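Pectate lyase 47 (Bacillus sp. TS-47, PDB 1VBL) catalyses the eliminative cleavage of pectate as a thermostable, calcium-binding polysaccharide lyase of family 1, probably on a parallel beta-helix scaffold. Local coordinates at residues Q76-G79 with P80-K84; F88-E91 with A92-E96; R117-K120 with K121-R125. One frame throughout, in Å; residues are numbered along the deposited sequence.

Contact 1: residues Q76-G79 with P80-K84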
ATOM      1  N   GLN A  76      23.077 -13.011   4.173  1.00 26.54           N
ATOM      2  CA  GLN A  76      22.910 -13.347   5.581  1.00 27.56           C
ATOM      3  C   GLN A  76      22.108 -12.236   6.254  1.00 26.17           C
ATOM      4  O   GLN A  76      22.337 -11.055   6.002  1.00 23.86           O
ATOM      5  CB  GLN A  76      24.268 -13.494   6.270  1.00 29.80           C
ATOM      6  CG  GLN A  76      25.073 -14.697   5.811  1.00 34.38           C
ATOM      7  CD  GLN A  76      24.242 -15.964   5.764  1.00 36.44           C
ATOM      8  OE1 GLN A  76      23.637 -16.289   4.739  1.00 38.43           O
ATOM      9  NE2 GLN A  76      24.194 -16.681   6.880  1.00 38.75           N
ATOM     10  N   PRO A  77      21.151 -12.602   7.120  1.00 26.44           N
ATOM     11  CA  PRO A  77      20.333 -11.601   7.809  1.00 27.03           C
ATOM     12  C   PRO A  77      21.147 -10.600   8.626  1.00 27.73           C
ATOM     13  O   PRO A  77      22.122 -10.965   9.286  1.00 26.77           O
ATOM     14  CB  PRO A  77      19.404 -12.453   8.676  1.00 28.57           C
ATOM     15  CG  PRO A  77      20.218 -13.689   8.939  1.00 28.36           C
ATOM     16  CD  PRO A  77      20.813 -13.960   7.581  1.00 27.58           C
ATOM     17  N   VAL A  78      20.748  -9.333   8.565  1.00 25.67           N
ATOM     18  CA  VAL A  78      21.433  -8.283   9.305  1.00 24.29           C
ATOM     19  C   VAL A  78      20.451  -7.600  10.244  1.00 24.90           C
ATOM     20  O   VAL A  78      19.243  -7.597  10.001  1.00 26.29           O
ATOM     21  CB  VAL A  78      22.052  -7.220   8.361  1.00 23.37           C
ATOM     22  CG1 VAL A  78      23.040  -7.880   7.414  1.00 23.17           C
ATOM     23  CG2 VAL A  78      20.954  -6.503   7.575  1.00 23.27           C
ATOM     24  N   GLY A  79      20.976  -7.032  11.325  1.00 23.68           N
ATOM     25  CA  GLY A  79      20.134  -6.346  12.286  1.00 20.64           C
ATOM     26  C   GLY A  79      20.413  -4.857  12.260  1.00 20.29           C
ATOM     27  O   GLY A  79      21.202  -4.388  11.436  1.00 17.86           O
ATOM     28  N   PRO A  80      19.783  -4.080  13.150  1.00 20.36           N
ATOM     29  CA  PRO A  80      20.020  -2.634  13.164  1.00 21.06           C
ATOM     30  C   PRO A  80      21.489  -2.256  13.353  1.00 21.44           C
ATOM     31  O   PRO A  80      21.929  -1.208  12.887  1.00 19.55           O
ATOM     32  CB  PRO A  80      19.122  -2.144  14.304  1.00 21.99           C
ATOM     33  CG  PRO A  80      18.958  -3.357  15.179  1.00 24.53           C
ATOM     34  CD  PRO A  80      18.807  -4.469  14.182  1.00 21.78           C
ATOM     35  N   ASP A  81      22.249  -3.121  14.019  1.00 20.62           N
ATOM     36  CA  ASP A  81      23.665  -2.859  14.256  1.00 21.78           C
ATOM     37  C   ASP A  81      24.432  -2.710  12.940  1.00 20.65           C
ATOM     38  O   ASP A  81      25.381  -1.929  12.843  1.00 17.71           O
ATOM     39  CB  ASP A  81      24.270  -3.982  15.106  1.00 24.41           C
ATOM     40  CG  ASP A  81      24.189  -5.347  14.435  1.00 29.43           C
ATOM     41  OD1 ASP A  81      23.128  -5.683  13.864  1.00 31.18           O
ATOM     42  OD2 ASP A  81      25.189  -6.098  14.493  1.00 32.22           O
ATOM     43  N   PHE A  82      24.001  -3.458  11.930  1.00 17.53           N
ATOM     44  CA  PHE A  82      24.622  -3.426  10.610  1.00 16.80           C
ATOM     45  C   PHE A  82      24.430  -2.054   9.962  1.00 15.76           C
ATOM     46  O   PHE A  82      25.327  -1.529   9.299  1.00 14.80           O
ATOM     47  CB  PHE A  82      23.986  -4.512   9.732  1.00 17.41           C
ATOM     48  CG  PHE A  82      24.489  -4.536   8.318  1.00 18.63           C
ATOM     49  CD1 PHE A  82      25.613  -5.282   7.975  1.00 19.99           C
ATOM     50  CD2 PHE A  82      23.820  -3.833   7.320  1.00 19.19           C
ATOM     51  CE1 PHE A  82      26.065  -5.331   6.653  1.00 20.03           C
ATOM     52  CE2 PHE A  82      24.263  -3.872   5.998  1.00 18.90           C
ATOM     53  CZ  PHE A  82      25.386  -4.624   5.663  1.00 20.13           C
ATOM     54  N   TYR A  83      23.256  -1.471  10.170  1.00 15.50           N
ATOM     55  CA  TYR A  83      22.933  -0.175   9.581  1.00 16.15           C
ATOM     56  C   TYR A  83      23.290   1.047  10.418  1.00 15.66           C
ATOM     57  O   TYR A  83      23.454   2.140   9.878  1.00 14.60           O
ATOM     58  CB  TYR A  83      21.436  -0.097   9.285  1.00 15.03           C
ATOM     59  CG  TYR A  83      20.905  -1.177   8.375  1.00 13.82           C
ATOM     60  CD1 TYR A  83      20.029  -2.150   8.858  1.00 12.85           C
ATOM     61  CD2 TYR A  83      21.226  -1.192   7.020  1.00 13.35           C
ATOM     62  CE1 TYR A  83      19.480  -3.107   8.010  1.00 13.54           C
ATOM     63  CE2 TYR A  83      20.682  -2.146   6.163  1.00 13.71           C
ATOM     64  CZ  TYR A  83      19.810  -3.096   6.665  1.00 13.02           C
ATOM     65  OH  TYR A  83      19.254  -4.024   5.822  1.00 16.81           O
ATOM     66  N   LYS A  84      23.398   0.858  11.729  1.00 16.35           N
ATOM     67  CA  LYS A  84      23.658   1.955  12.654  1.00 17.48           C
ATOM     68  C   LYS A  84      24.882   2.833  12.401  1.00 17.67           C
ATOM     69  O   LYS A  84      26.012   2.347  12.290  1.00 17.25           O
ATOM     70  CB  LYS A  84      23.712   1.415  14.088  1.00 20.73           C
ATOM     71  CG  LYS A  84      23.622   2.499  15.156  1.00 24.96           C
ATOM     72  CD  LYS A  84      23.673   1.926  16.567  1.00 29.26           C
ATOM     73  CE  LYS A  84      25.087   1.533  16.975  1.00 30.39           C
ATOM     74  NZ  LYS A  84      26.015   2.706  16.976  1.00 32.11           N
TER
HETATM   75  O   HOH W   1      23.594  -7.414  11.778  1.00 27.88           O
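Val-78 meets Phe-82 and Tyr-83 with all three carbons of its side chain, at the place where an extended loop turns into the short, weakly bonded helix 80-83. Its CB lies 3.6 Å from Phe-82 CB and equally close to CG of the same residue. From there the two methyls part. CG1, anti to the carbonyl carbon (chi1 -59°), rests over one face of the Phe-82 ring, 3.8 Å from the centroid and nearest to CD1, a CH-pi contact. CG2 points instead at the Tyr-83 ring, with Tyr-83 CZ at 3.7 Å and Tyr-83 OH at 3.5 Å, so one valine touches both rings, which also meet each other. The turn is closed by a backbone bond: Phe-82 N donates to Gly-79 O at 3.0 Å, a bent bond (141°) whose donor stands above the carbonyl plane. A water accepts from Gly-79 N at 2.7 Å and donates to Asp-81 OD1 at 2.8 Å, tying the carboxylate back to the incoming chain. The turn sits at the surface of the protein, after strand 66-68. A backbone bond joins Val-78 to Asn-70, while the Phe-82 and Tyr-83 rings lie against helix 110-126, where Phe-82 also makes a cation-pi contact with Lys-121.

Contact 2: residues F88-E91 with A92-E96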
ATOM      1  N   PHE A  88      25.114   7.320  16.086  1.00 19.71           N
ATOM      2  CA  PHE A  88      23.745   7.097  16.514  1.00 19.70           C
ATOM      3  C   PHE A  88      23.629   6.076  17.631  1.00 20.96           C
ATOM      4  O   PHE A  88      24.314   5.055  17.636  1.00 20.07           O
ATOM      5  CB  PHE A  88      22.871   6.650  15.342  1.00 19.36           C
ATOM      6  CG  PHE A  88      21.447   6.359  15.732  1.00 19.51           C
ATOM      7  CD1 PHE A  88      21.060   5.079  16.119  1.00 20.96           C
ATOM      8  CD2 PHE A  88      20.500   7.379  15.750  1.00 18.95           C
ATOM      9  CE1 PHE A  88      19.748   4.817  16.519  1.00 21.01           C
ATOM     10  CE2 PHE A  88      19.187   7.130  16.148  1.00 20.90           C
ATOM     11  CZ  PHE A  88      18.811   5.846  16.535  1.00 23.37           C
ATOM     12  N   ASP A  89      22.751   6.377  18.581  1.00 22.23           N
ATOM     13  CA  ASP A  89      22.473   5.499  19.711  1.00 24.20           C
ATOM     14  C   ASP A  89      21.009   5.719  20.068  1.00 24.14           C
ATOM     15  O   ASP A  89      20.603   6.839  20.378  1.00 22.62           O
ATOM     16  CB  ASP A  89      23.365   5.839  20.905  1.00 26.94           C
ATOM     17  CG  ASP A  89      23.047   4.990  22.124  1.00 31.21           C
ATOM     18  OD1 ASP A  89      22.139   5.364  22.897  1.00 30.15           O
ATOM     19  OD2 ASP A  89      23.695   3.937  22.300  1.00 35.25           O
ATOM     20  N   PHE A  90      20.223   4.649  20.009  1.00 23.69           N
ATOM     21  CA  PHE A  90      18.794   4.728  20.294  1.00 24.03           C
ATOM     22  C   PHE A  90      18.481   5.385  21.634  1.00 23.86           C
ATOM     23  O   PHE A  90      17.685   6.322  21.699  1.00 23.13           O
ATOM     24  CB  PHE A  90      18.165   3.331  20.256  1.00 24.52           C
ATOM     25  CG  PHE A  90      16.662   3.347  20.278  1.00 26.10           C
ATOM     26  CD1 PHE A  90      15.956   2.497  21.124  1.00 26.50           C
ATOM     27  CD2 PHE A  90      15.951   4.208  19.450  1.00 26.24           C
ATOM     28  CE1 PHE A  90      14.565   2.509  21.144  1.00 25.29           C
ATOM     29  CE2 PHE A  90      14.559   4.225  19.462  1.00 26.55           C
ATOM     30  CZ  PHE A  90      13.865   3.373  20.312  1.00 25.25           C
ATOM     31  N   GLU A  91      19.096   4.890  22.703  1.00 24.19           N
ATOM     32  CA  GLU A  91      18.859   5.450  24.029  1.00 26.03           C
ATOM     33  C   GLU A  91      19.164   6.941  24.065  1.00 24.89           C
ATOM     34  O   GLU A  91      18.404   7.724  24.637  1.00 23.51           O
ATOM     35  CB  GLU A  91      19.711   4.730  25.074  1.00 29.46           C
ATOM     36  CG  GLU A  91      19.188   3.360  25.461  1.00 36.05           C
ATOM     37  CD  GLU A  91      20.120   2.639  26.415  1.00 40.11           C
ATOM     38  OE1 GLU A  91      20.501   3.239  27.444  1.00 41.73           O
ATOM     39  OE2 GLU A  91      20.469   1.471  26.136  1.00 43.29           O
ATOM     40  N   ALA A  92      20.278   7.327  23.454  1.00 22.82           N
ATOM     41  CA  ALA A  92      20.675   8.729  23.420  1.00 21.89           C
ATOM     42  C   ALA A  92      19.652   9.538  22.630  1.00 21.28           C
ATOM     43  O   ALA A  92      19.364  10.688  22.962  1.00 21.29           O
ATOM     44  CB  ALA A  92      22.057   8.868  22.788  1.00 21.02           C
ATOM     45  N   TYR A  93      19.102   8.931  21.584  1.00 19.70           N
ATOM     46  CA  TYR A  93      18.109   9.605  20.761  1.00 19.86           C
ATOM     47  C   TYR A  93      16.845   9.811  21.586  1.00 19.22           C
ATOM     48  O   TYR A  93      16.211  10.864  21.521  1.00 17.69           O
ATOM     49  CB  TYR A  93      17.806   8.772  19.511  1.00 18.21           C
ATOM     50  CG  TYR A  93      16.889   9.454  18.521  1.00 18.38           C
ATOM     51  CD1 TYR A  93      15.503   9.391  18.665  1.00 17.51           C
ATOM     52  CD2 TYR A  93      17.409  10.170  17.440  1.00 17.95           C
ATOM     53  CE1 TYR A  93      14.655  10.019  17.756  1.00 17.68           C
ATOM     54  CE2 TYR A  93      16.571  10.803  16.527  1.00 18.37           C
ATOM     55  CZ  TYR A  93      15.195  10.724  16.693  1.00 19.44           C
ATOM     56  OH  TYR A  93      14.361  11.357  15.800  1.00 19.83           O
ATOM     57  N   LEU A  94      16.484   8.796  22.364  1.00 19.27           N
ATOM     58  CA  LEU A  94      15.304   8.871  23.218  1.00 21.12           C
ATOM     59  C   LEU A  94      15.462   9.966  24.269  1.00 21.38           C
ATOM     60  O   LEU A  94      14.540  10.750  24.504  1.00 20.97           O
ATOM     61  CB  LEU A  94      15.069   7.526  23.908  1.00 22.39           C
ATOM     62  CG  LEU A  94      14.019   6.592  23.299  1.00 25.74           C
ATOM     63  CD1 LEU A  94      14.125   6.575  21.791  1.00 25.93           C
ATOM     64  CD2 LEU A  94      14.203   5.196  23.882  1.00 24.33           C
ATOM     65  N   ARG A  95      16.634  10.020  24.896  1.00 20.63           N
ATOM     66  CA  ARG A  95      16.898  11.022  25.924  1.00 22.07           C
ATOM     67  C   ARG A  95      16.930  12.435  25.354  1.00 21.22           C
ATOM     68  O   ARG A  95      16.457  13.383  25.979  1.00 22.50           O
ATOM     69  CB  ARG A  95      18.235  10.739  26.623  1.00 23.27           C
ATOM     70  CG  ARG A  95      18.239   9.510  27.519  1.00 26.92           C
ATOM     71  CD  ARG A  95      19.445   9.527  28.458  1.00 30.27           C
ATOM     72  NE  ARG A  95      20.714   9.389  27.749  1.00 31.39           N
ATOM     73  CZ  ARG A  95      21.190   8.239  27.282  1.00 34.26           C
ATOM     74  NH1 ARG A  95      20.506   7.115  27.452  1.00 34.32           N
ATOM     75  NH2 ARG A  95      22.349   8.214  26.639  1.00 33.25           N
ATOM     76  N   GLU A  96      17.487  12.569  24.159  1.00 19.98           N
ATOM     77  CA  GLU A  96      17.614  13.866  23.510  1.00 20.50           C
ATOM     78  C   GLU A  96      16.315  14.478  22.988  1.00 20.60           C
ATOM     79  O   GLU A  96      16.074  15.674  23.170  1.00 18.69           O
ATOM     80  CB  GLU A  96      18.609  13.762  22.349  1.00 22.30           C
ATOM     81  CG  GLU A  96      18.879  15.073  21.614  1.00 24.28           C
ATOM     82  CD  GLU A  96      19.779  16.014  22.397  1.00 26.61           C
ATOM     83  OE1 GLU A  96      20.049  17.136  21.910  1.00 27.48           O
ATOM     84  OE2 GLU A  96      20.224  15.633  23.498  1.00 28.45           O
TER
HETATM   85  O   HOH W   2      23.147   5.700  25.416  1.00 54.21           O
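Asp-89 is the N-cap of helix 90-97, and its carboxylate reaches forward to the first turn, where OD1 accepts from Ala-92 N (2.8 Å). The anti lone pair of OD1, the one away from OD2, takes this bond; with CG anti to the backbone N (chi1 177°), the carboxylate comes round to the start of the helix. Behind the cap the regular i to i+4 bonds begin at once, Tyr-93 N donating to Asp-89 O and Leu-94 N to Phe-90 O.

Three side-chain pairs meet here in three ways: methyl over ring face, rings oblique, carboxylate and guanidinium crossed. Leu-94 lays its CD1 over one face of the Phe-90 ring, 3.7 Å from the centroid and displaced toward CE2; the Phe-90 ring also meets Tyr-220 edge-to-face. Phe-88, still in the loop, meets Tyr-93 obliquely, their planes 45° apart and Phe-88 CE2 3.8 Å from Tyr-93 CD2. Both rings also touch helix 110-126, and Tyr-93 OH is hydrogen-bonded to Glu-112 there. On the exposed side, Glu-91 OE1 lies in the plane of the Arg-95 guanidinium at its edge, 3.9 Å from Arg-95 NH1, a long salt bridge with the two planes 83° apart. The guanidinium also lies with one face over Glu-91 O, and a water at its edge accepts from Arg-95 NH2 at 2.9 Å and donates to Asp-89 OD1 at 2.7 Å.

Contact 3: residues R117-K120 with K121-R125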
ATOM      1  N   ARG A 117      21.370   9.060   8.485  1.00 11.61           N
ATOM      2  CA  ARG A 117      22.339   8.252   7.753  1.00 12.82           C
ATOM      3  C   ARG A 117      22.065   6.765   7.958  1.00 10.60           C
ATOM      4  O   ARG A 117      22.175   5.977   7.021  1.00 12.11           O
ATOM      5  CB  ARG A 117      23.774   8.595   8.178  1.00 11.47           C
ATOM      6  CG  ARG A 117      24.245   9.973   7.716  1.00 13.70           C
ATOM      7  CD  ARG A 117      25.751  10.148   7.936  1.00 16.07           C
ATOM      8  NE  ARG A 117      26.112  10.090   9.349  1.00 16.04           N
ATOM      9  CZ  ARG A 117      26.119  11.139  10.165  1.00 17.45           C
ATOM     10  NH1 ARG A 117      25.792  12.342   9.710  1.00 18.53           N
ATOM     11  NH2 ARG A 117      26.446  10.982  11.440  1.00 15.87           N
ATOM     12  N   SER A 118      21.700   6.385   9.178  1.00  9.53           N
ATOM     13  CA  SER A 118      21.398   4.985   9.471  1.00 10.47           C
ATOM     14  C   SER A 118      20.205   4.545   8.620  1.00 12.84           C
ATOM     15  O   SER A 118      20.190   3.448   8.053  1.00 10.53           O
ATOM     16  CB  SER A 118      21.050   4.819  10.953  1.00 12.05           C
ATOM     17  OG  SER A 118      22.115   5.251  11.782  1.00 14.01           O
ATOM     18  N   GLN A 119      19.204   5.416   8.549  1.00 12.11           N
ATOM     19  CA  GLN A 119      17.997   5.145   7.777  1.00 14.15           C
ATOM     20  C   GLN A 119      18.333   5.010   6.294  1.00 14.54           C
ATOM     21  O   GLN A 119      17.841   4.105   5.616  1.00 12.01           O
ATOM     22  CB  GLN A 119      16.989   6.278   7.974  1.00 15.84           C
ATOM     23  CG  GLN A 119      15.722   6.122   7.155  1.00 23.54           C
ATOM     24  CD  GLN A 119      15.106   7.459   6.800  1.00 29.42           C
ATOM     25  OE1 GLN A 119      14.717   8.232   7.677  1.00 30.96           O
ATOM     26  NE2 GLN A 119      15.022   7.744   5.505  1.00 32.83           N
ATOM     27  N   LYS A 120      19.170   5.913   5.789  1.00 13.76           N
ATOM     28  CA  LYS A 120      19.556   5.865   4.384  1.00 14.79           C
ATOM     29  C   LYS A 120      20.251   4.553   4.036  1.00 14.25           C
ATOM     30  O   LYS A 120      20.045   4.000   2.955  1.00 12.95           O
ATOM     31  CB  LYS A 120      20.480   7.033   4.030  1.00 15.53           C
ATOM     32  CG  LYS A 120      20.949   6.995   2.585  1.00 21.16           C
ATOM     33  CD  LYS A 120      21.922   8.115   2.271  1.00 24.95           C
ATOM     34  CE  LYS A 120      22.464   7.976   0.854  1.00 26.69           C
ATOM     35  NZ  LYS A 120      21.362   7.892  -0.147  1.00 29.17           N
ATOM     36  N   LYS A 121      21.079   4.053   4.948  1.00 13.12           N
ATOM     37  CA  LYS A 121      21.784   2.804   4.694  1.00 12.46           C
ATOM     38  C   LYS A 121      20.798   1.641   4.575  1.00 13.02           C
ATOM     39  O   LYS A 121      20.961   0.760   3.730  1.00 12.68           O
ATOM     40  CB  LYS A 121      22.805   2.516   5.804  1.00 12.93           C
ATOM     41  CG  LYS A 121      23.714   1.336   5.481  1.00 14.63           C
ATOM     42  CD  LYS A 121      24.841   1.168   6.496  1.00 14.65           C
ATOM     43  CE  LYS A 121      25.650  -0.084   6.195  1.00 14.22           C
ATOM     44  NZ  LYS A 121      26.765  -0.305   7.161  1.00 13.57           N
ATOM     45  N   GLN A 122      19.770   1.632   5.413  1.00 12.54           N
ATOM     46  CA  GLN A 122      18.796   0.550   5.327  1.00 13.48           C
ATOM     47  C   GLN A 122      17.956   0.723   4.064  1.00 11.81           C
ATOM     48  O   GLN A 122      17.686  -0.243   3.350  1.00 12.77           O
ATOM     49  CB  GLN A 122      17.892   0.519   6.561  1.00 12.20           C
ATOM     50  CG  GLN A 122      16.765  -0.508   6.447  1.00 13.45           C
ATOM     51  CD  GLN A 122      16.087  -0.801   7.773  1.00 14.68           C
ATOM     52  OE1 GLN A 122      15.828   0.103   8.566  1.00 12.98           O
ATOM     53  NE2 GLN A 122      15.779  -2.074   8.012  1.00 15.53           N
ATOM     54  N   LYS A 123      17.560   1.960   3.787  1.00 12.78           N
ATOM     55  CA  LYS A 123      16.755   2.259   2.608  1.00 14.50           C
ATOM     56  C   LYS A 123      17.454   1.802   1.328  1.00 14.98           C
ATOM     57  O   LYS A 123      16.864   1.098   0.504  1.00 12.81           O
ATOM     58  CB  LYS A 123      16.470   3.765   2.538  1.00 16.43           C
ATOM     59  CG  LYS A 123      15.579   4.198   1.381  1.00 21.23           C
ATOM     60  CD  LYS A 123      16.377   4.758   0.218  1.00 28.21           C
ATOM     61  CE  LYS A 123      17.181   5.987   0.639  1.00 32.64           C
ATOM     62  NZ  LYS A 123      16.340   6.995   1.355  1.00 35.74           N
ATOM     63  N   ASP A 124      18.712   2.201   1.167  1.00 14.76           N
ATOM     64  CA  ASP A 124      19.471   1.831  -0.020  1.00 15.90           C
ATOM     65  C   ASP A 124      19.623   0.320  -0.193  1.00 15.55           C
ATOM     66  O   ASP A 124      19.889  -0.151  -1.296  1.00 15.93           O
ATOM     67  CB  ASP A 124      20.859   2.488  -0.000  1.00 16.39           C
ATOM     68  CG  ASP A 124      20.800   3.992  -0.212  1.00 20.44           C
ATOM     69  OD1 ASP A 124      19.763   4.494  -0.694  1.00 20.46           O
ATOM     70  OD2 ASP A 124      21.801   4.675   0.093  1.00 23.42           O
ATOM     71  N   ARG A 125      19.450  -0.442   0.884  1.00 15.24           N
ATOM     72  CA  ARG A 125      19.589  -1.894   0.794  1.00 15.10           C
ATOM     73  C   ARG A 125      18.292  -2.690   0.658  1.00 14.67           C
ATOM     74  O   ARG A 125      18.241  -3.652  -0.110  1.00 14.25           O
ATOM     75  CB  ARG A 125      20.365  -2.438   2.001  1.00 16.29           C
ATOM     76  CG  ARG A 125      20.412  -3.970   2.076  1.00 18.71           C
ATOM     77  CD  ARG A 125      21.507  -4.457   3.027  1.00 18.58           C
ATOM     78  NE  ARG A 125      22.838  -4.129   2.519  1.00 18.59           N
ATOM     79  CZ  ARG A 125      23.513  -4.863   1.638  1.00 20.20           C
ATOM     80  NH1 ARG A 125      22.996  -5.988   1.160  1.00 20.15           N
ATOM     81  NH2 ARG A 125      24.700  -4.456   1.214  1.00 21.41           N
TER
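Asp-124 N donates to Lys-120 O at 2.9 Å in a nearly straight bond (170°), one turn along helix 110-126. The side chains of the same two residues form a salt bridge in which Lys-120 NZ stands 3.3 Å from Asp-124 OD2, a weak hydrogen bond by its geometry. The lysine runs straight from CB to CE and bends only at its last torsion (chi4 54°), which swings NZ back toward the carboxylate. The aliphatic part follows the same oxygen: Lys-120 CG and CE each approach Asp-124 OD2 to 3.5 Å. Both residues are exposed, and the pair spans one turn of the helix.

The other i to i+4 bonds follow along the helix. Lys-123 N reaches Gln-119 O at 2.8 Å. Those of Lys-121 N to Arg-117 O and of Gln-122 N to Ser-118 O are somewhat longer, the latter 3.2 Å.

Lys-123 packs on the backbone, its CB 3.4 Å from Gln-119 O. Its chain then curls through three successive bends, leaving NZ 5.3 Å from Lys-120 NZ, two like charges near one another without contact. Gln-119 and Lys-123 both lie on Tyr-189, next in sequence to the calcium ligand Asp-190, and the side chain of Lys-123 is about 11 Å from the bound calcium ion.

Other side chains bind the helix to its surroundings. Arg-117 makes a salt bridge with Asp-85, Ser-118 OG is bonded to Asp-85 N, and Gln-122 OE1 accepts from Tyr-171 N. Lys-121 and Arg-125 face helix 80-83: Lys-121 NZ donates to Phe-82 O, while Arg-125 packs on Phe-82 and Tyr-83 and forms a salt bridge with Asp-73.

In the fold
All three contacts are local and lie on the same side of the chain's centre. Contact 1 is a surface turn; contacts 2 and 3 are partly buried, and contact 3 is nearest the calcium site. Helix 110-126 joins them: contact 1 packs on residues 121-125 through Tyr-83 and is tied to them by the hydrogen bond from Lys-121 NZ to Phe-82 O, whereas contact 2 touches contact 3 only where Phe-88 CB meets Ser-118 OG. Contacts 1 and 2 follow each other closely in sequence and are joined by the bond from Lys-84 NZ to Phe-88 O. Chemically, a valine against two aromatic rings marks contact 1, a capped helix start contact 2, and a charged pair within a helix contact 3.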